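Local coordinates for factor H binding protein (Treponema denticola, PDB 3R15) that probably binds the complement regulator factor H at the surface of the spirochaete, at residues 52-55 and 56-59. Sequence-based numbering, arbitrary orientation.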
# COMPACT_ATOMS: atom_id res chain seq x y z
N ALA A 52 3.41 0.56 8.44
CA ALA A 52 3.14 -0.04 9.74
C ALA A 52 1.64 -0.01 10.06
O ALA A 52 1.07 -0.97 10.58
CB ALA A 52 3.93 0.67 10.83
N GLU A 53 1.02 1.12 9.74
CA GLU A 53 -0.41 1.30 9.98
C GLU A 53 -1.21 0.27 9.18
O GLU A 53 -2.01 -0.49 9.74
CB GLU A 53 -0.81 2.72 9.57
CG GLU A 53 -2.30 2.98 9.62
CD GLU A 53 -2.66 4.35 9.10
OE1 GLU A 53 -1.75 5.13 8.75
OE2 GLU A 53 -3.88 4.65 9.03
N ILE A 54 -1.00 0.24 7.87
CA ILE A 54 -1.76 -0.69 7.03
C ILE A 54 -1.41 -2.17 7.29
O ILE A 54 -2.28 -3.03 7.25
CB ILE A 54 -1.67 -0.33 5.52
CG1 ILE A 54 -2.80 -0.99 4.73
CG2 ILE A 54 -0.33 -0.74 4.93
CD1 ILE A 54 -4.18 -0.38 5.00
N ASN A 55 -0.15 -2.47 7.59
CA ASN A 55 0.22 -3.85 7.87
C ASN A 55 -0.28 -4.36 9.21
O ASN A 55 -0.50 -5.56 9.37
CB ASN A 55 1.72 -4.06 7.72
CG ASN A 55 2.11 -4.29 6.30
OD1 ASN A 55 1.36 -4.89 5.53
ND2 ASN A 55 3.29 -3.82 5.93
N THR A 56 -0.45 -3.46 10.16
CA THR A 56 -1.06 -3.86 11.44
C THR A 56 -2.50 -4.30 11.19
O THR A 56 -2.95 -5.32 11.73
CB THR A 56 -1.01 -2.71 12.44
OG1 THR A 56 0.36 -2.40 12.72
CG2 THR A 56 -1.73 -3.10 13.77
N GLU A 57 -3.21 -3.57 10.34
CA GLU A 57 -4.56 -3.98 9.92
C GLU A 57 -4.54 -5.27 9.09
O GLU A 57 -5.33 -6.18 9.32
CB GLU A 57 -5.24 -2.88 9.10
CG GLU A 57 -5.62 -1.62 9.85
CD GLU A 57 -6.36 -0.63 8.95
OE1 GLU A 57 -6.91 -1.06 7.92
OE2 GLU A 57 -6.40 0.58 9.28
N ALA A 58 -3.64 -5.33 8.11
CA ALA A 58 -3.62 -6.46 7.18
C ALA A 58 -3.31 -7.76 7.92
O ALA A 58 -3.74 -8.85 7.53
CB ALA A 58 -2.61 -6.21 6.08
N LEU A 59 -2.56 -7.63 9.00
CA LEU A 59 -2.21 -8.75 9.85
C LEU A 59 -3.47 -9.52 10.31
O LEU A 59 -3.49 -10.75 10.33
CB LEU A 59 -1.45 -8.18 11.04
CG LEU A 59 -0.96 -9.12 12.11
CD1 LEU A 59 -0.14 -10.28 11.51
CD2 LEU A 59 -0.15 -8.25 13.06
O HOH W 1 -5.90 2.97 8.30
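T56 turns its hydroxyl back onto the preceding turn of its own helix: OG1 donates to A52 O at 2.7 Å, while T56 N donates to the same A52 O at 2.9 Å. The two donors approach this carbonyl oxygen from opposite faces of its plane, so one acceptor is gripped twice by one residue. The first torsion (chi1 -63°) sets OG1 beside the backbone N, within range of that oxygen, and leaves CG2 anti to the N. One residue along, the carboxylates of E53 and E57 share a water, which donates to E53 OE2 at 2.7 Å and to E57 OE2 at 2.6 Å. It bridges two probably like-charged groups whose OE2 atoms stay 4.8 Å apart. The extended chain of E57 also brings OE1 to 4.1 Å from I54 CD1, the two side chains crossing at a slant; OE1 is hydrogen-bonded to H25 NE2 of helix 20-36. On the side facing helix 20-36 and strand 63-67, I54 packs on F29 and I65, and A58 lies buried against H25 and Y63. The backbone bond from A58 N to I54 O is short (2.8 Å), whereas that from E57 N to E53 O is weak. N55 OD1 accepts from I65 N, tying the helix to strand 63-67. The i to i+4 bonds are those of an alpha-helix, amphipathic here: I54 and A58 face the core, E53 and T56 are exposed.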